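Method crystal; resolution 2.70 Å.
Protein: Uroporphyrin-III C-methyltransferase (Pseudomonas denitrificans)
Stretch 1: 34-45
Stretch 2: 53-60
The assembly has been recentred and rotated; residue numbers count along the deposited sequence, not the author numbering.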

# COMPACT_ATOMS: atom_id res chain seq x y z
N ALA B 34 -8.23 -2.35 12.06
CA ALA B 34 -9.18 -3.18 11.34
C ALA B 34 -9.73 -4.27 12.27
O ALA B 34 -10.95 -4.44 12.38
N ALA B 35 -8.83 -5.00 12.94
CA ALA B 35 -9.20 -6.04 13.91
C ALA B 35 -10.07 -5.45 15.03
O ALA B 35 -11.08 -6.03 15.43
N ASN B 36 -9.68 -4.28 15.51
CA ASN B 36 -10.53 -3.54 16.44
C ASN B 36 -11.92 -3.19 15.86
O ASN B 36 -12.92 -3.43 16.53
N ALA B 37 -12.00 -2.67 14.63
CA ALA B 37 -13.31 -2.45 13.99
C ALA B 37 -14.16 -3.72 13.95
O ALA B 37 -15.28 -3.74 14.47
N LEU B 38 -13.60 -4.78 13.36
CA LEU B 38 -14.28 -6.07 13.25
C LEU B 38 -14.95 -6.51 14.56
O LEU B 38 -16.08 -7.00 14.54
N ARG B 39 -14.26 -6.31 15.68
CA ARG B 39 -14.72 -6.80 16.98
C ARG B 39 -15.86 -5.94 17.52
O ARG B 39 -16.60 -6.39 18.38
N GLN B 40 -16.01 -4.74 16.98
CA GLN B 40 -17.01 -3.79 17.47
C GLN B 40 -18.24 -3.69 16.59
O GLN B 40 -19.31 -3.31 17.06
N ALA B 41 -18.09 -4.01 15.30
CA ALA B 41 -19.13 -3.75 14.31
C ALA B 41 -20.50 -4.39 14.60
O ALA B 41 -20.60 -5.53 15.05
N ASP B 42 -21.56 -3.65 14.32
CA ASP B 42 -22.90 -4.21 14.32
C ASP B 42 -23.17 -4.88 12.99
O ASP B 42 -23.87 -5.87 12.93
N VAL B 43 -22.60 -4.34 11.93
CA VAL B 43 -22.81 -4.89 10.61
C VAL B 43 -21.54 -4.73 9.76
O VAL B 43 -20.88 -3.70 9.81
N ILE B 44 -21.18 -5.78 9.05
CA ILE B 44 -19.96 -5.80 8.26
C ILE B 44 -20.38 -6.03 6.82
O ILE B 44 -20.82 -7.14 6.44
N VAL B 45 -20.30 -4.96 6.03
CA VAL B 45 -20.63 -5.02 4.62
C VAL B 45 -19.31 -5.26 3.92
O VAL B 45 -18.40 -4.42 3.95
N ASP B 53 -11.77 -15.98 7.07
CA ASP B 53 -10.95 -15.84 8.28
C ASP B 53 -11.07 -14.49 8.99
O ASP B 53 -11.37 -14.45 10.19
N CYS B 54 -10.92 -13.38 8.28
CA CYS B 54 -11.21 -12.03 8.79
C CYS B 54 -12.53 -11.94 9.54
O CYS B 54 -12.58 -11.45 10.67
N LEU B 55 -13.60 -12.41 8.90
CA LEU B 55 -14.97 -12.28 9.38
C LEU B 55 -15.21 -12.97 10.71
O LEU B 55 -16.11 -12.58 11.44
N LYS B 56 -14.40 -13.98 11.01
CA LYS B 56 -14.45 -14.72 12.27
C LYS B 56 -14.17 -13.86 13.50
O LYS B 56 -14.43 -14.29 14.62
N LEU B 57 -13.64 -12.66 13.30
CA LEU B 57 -13.33 -11.75 14.40
C LEU B 57 -14.56 -10.97 14.87
O LEU B 57 -14.59 -10.44 16.01
N ALA B 58 -15.57 -10.89 13.99
CA ALA B 58 -16.83 -10.22 14.30
C ALA B 58 -17.40 -10.78 15.58
O ALA B 58 -17.27 -11.98 15.84
N ARG B 59 -18.01 -9.93 16.40
CA ARG B 59 -18.70 -10.39 17.59
C ARG B 59 -19.89 -11.25 17.15
O ARG B 59 -20.36 -11.12 16.02
N PRO B 60 -20.36 -12.16 18.01
CA PRO B 60 -21.51 -13.00 17.64
C PRO B 60 -22.77 -12.13 17.60
O PRO B 60 -22.96 -11.24 18.47

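Packing of stretch 53-60 against the helix and following strand of stretch 34-45 in uroporphyrin-III C-methyltransferase. The two segments lie in one chain and together bury 476 Å², with Arg59, Leu38 and Leu57 covering the most, a little under half in all. Their backbones come nearest at Arg39 and Ala58, whose CA atoms are 4.8 Å apart.

Leu38 is the main apolar residue of the helix. Its CA-to-CB bond points toward the other stretch, and its chi1 of -105° and chi2 of 2° both lie between the usual wells. CB of Leu38 rests 4.0 Å from CB of Leu57, while CG of Leu38 sits 3.9 Å from the carbonyl O of Cys54. Cys54 O also accepts a backbone hydrogen bond from Leu57 N at 3.1 Å, within the helically wound segment 54-57. The Leu38 backbone takes part as well: its O lies 3.3 Å from Ala58 CA, with an angle of 174° at the hydrogen, a nearly straight CA-H...O contact between the two stretches.

Leu57 answers Leu38 from the second stretch. It too points toward its partner, in an m, t rotamer (chi1 -79°, chi2 172°), which carries CD1 to 4.1 Å from CB of Ala35, one helical turn before Arg39. The Leu57 carbonyl O approaches CA of Arg39 at 3.8 Å; the CA-to-CB bond of Arg39 points away overall, although CB still touches the other stretch.

Beyond the helix, Ile44 extends this apolar contact from the strand. Pointing toward stretch 53-60 with chi1 m and chi2 t, it places CD1 3.5 Å from CB of Ala58 and CG2 3.8 Å from CD2 of Leu55. The CA-to-CB bond of Leu55 points away, but its m, t rotamer brings the end of the side chain back to the isoleucine.

Arg59 has the largest covered area, 86 Å², yet remains exposed. Its CA-to-CB bond runs sideways; chi1 is p, chi2 of 143° and chi3 of 137° are both off-well, and the long side chain runs past residues 39-42. CB of Arg59 lies 3.8 Å from O of Arg39. At its far end, the guanidinium meets three oxygens obliquely: NH2 of Arg59 is 2.9 Å from O of Gln40, NE of Arg59 is 3.6 Å from O of Ala41, and NH2 of Arg59 forms a long salt bridge with OD1 of Asp42 at 3.8 Å. The CA-to-CB bond of Asp42, chi1 m, points away from the contact but the end of its side chain comes nearer; its OD2 is hydrogen-bonded elsewhere in the structure. The contact thus combines leucine, isoleucine and alanine side chains with the charged end of Arg59.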

# COMPACT_ATOMS: atom_id res chain seq x y z
CB ALA B 34 -8.55 -3.78 10.10
CB ALA B 35 -7.96 -6.68 14.49
CB ASN B 36 -9.81 -2.32 17.01
CG ASN B 36 -10.45 -1.84 18.29
OD1 ASN B 36 -10.84 -2.64 19.14
ND2 ASN B 36 -10.58 -0.53 18.42
CB ALA B 37 -13.14 -1.89 12.59
CB LEU B 38 -13.28 -7.12 12.81
CG LEU B 38 -13.30 -7.64 11.37
CD1 LEU B 38 -14.35 -6.95 10.52
CD2 LEU B 38 -11.90 -7.55 10.71
CB ARG B 39 -13.54 -6.99 17.96
CG ARG B 39 -13.52 -6.13 19.24
CD ARG B 39 -12.15 -5.98 19.92
NE ARG B 39 -11.45 -7.26 20.10
CZ ARG B 39 -11.50 -8.03 21.21
NH1 ARG B 39 -12.22 -7.67 22.28
NH2 ARG B 39 -10.83 -9.17 21.24
CB GLN B 40 -16.40 -2.40 17.60
CG GLN B 40 -15.70 -2.17 18.91
CD GLN B 40 -14.89 -0.89 18.93
OE1 GLN B 40 -13.69 -0.93 19.12
NE2 GLN B 40 -15.55 0.25 18.75
CB ALA B 41 -18.66 -4.14 12.95
CB ASP B 42 -23.95 -3.15 14.60
CG ASP B 42 -23.89 -2.63 16.02
OD1 ASP B 42 -23.88 -3.47 16.94
OD2 ASP B 42 -23.85 -1.42 16.31
CB VAL B 43 -24.13 -4.33 9.95
CG1 VAL B 43 -24.13 -2.81 9.86
CG2 VAL B 43 -24.42 -4.99 8.61
CB ILE B 44 -19.02 -6.94 8.74
CG1 ILE B 44 -18.57 -6.68 10.17
CG2 ILE B 44 -17.79 -7.07 7.83
CD1 ILE B 44 -17.87 -7.82 10.80
CB VAL B 45 -21.30 -3.73 4.16
CG1 VAL B 45 -21.66 -3.77 2.68
CG2 VAL B 45 -22.54 -3.49 4.99
CB ASP B 53 -9.47 -16.17 7.98
CG ASP B 53 -9.30 -17.19 6.83
OD1 ASP B 53 -9.35 -18.43 7.12
OD2 ASP B 53 -9.11 -16.82 5.63
CB CYS B 54 -11.23 -11.04 7.65
SG CYS B 54 -9.65 -10.96 6.80
CB LEU B 55 -15.97 -12.77 8.33
CG LEU B 55 -15.96 -12.00 7.00
CD1 LEU B 55 -16.94 -12.61 5.95
CD2 LEU B 55 -16.25 -10.53 7.23
CB LYS B 56 -13.48 -15.91 12.22
CG LYS B 56 -14.11 -17.30 12.40
CD LYS B 56 -14.05 -17.77 13.87
CE LYS B 56 -13.30 -19.10 14.03
NZ LYS B 56 -14.13 -20.12 14.74
CB LEU B 57 -12.21 -10.79 14.02
CG LEU B 57 -10.76 -11.27 14.05
CD1 LEU B 57 -9.85 -10.23 13.47
CD2 LEU B 57 -10.30 -11.59 15.46
CB ALA B 58 -17.81 -10.42 13.17
CB ARG B 59 -19.14 -9.23 18.51
CG ARG B 59 -19.96 -8.13 17.84
CD ARG B 59 -21.07 -7.53 18.72
NE ARG B 59 -21.13 -6.07 18.61
CZ ARG B 59 -20.88 -5.21 19.60
NH1 ARG B 59 -20.55 -5.67 20.82
NH2 ARG B 59 -20.95 -3.90 19.39
CB PRO B 60 -21.59 -14.05 18.76
CG PRO B 60 -20.31 -13.90 19.55
CD PRO B 60 -19.88 -12.47 19.37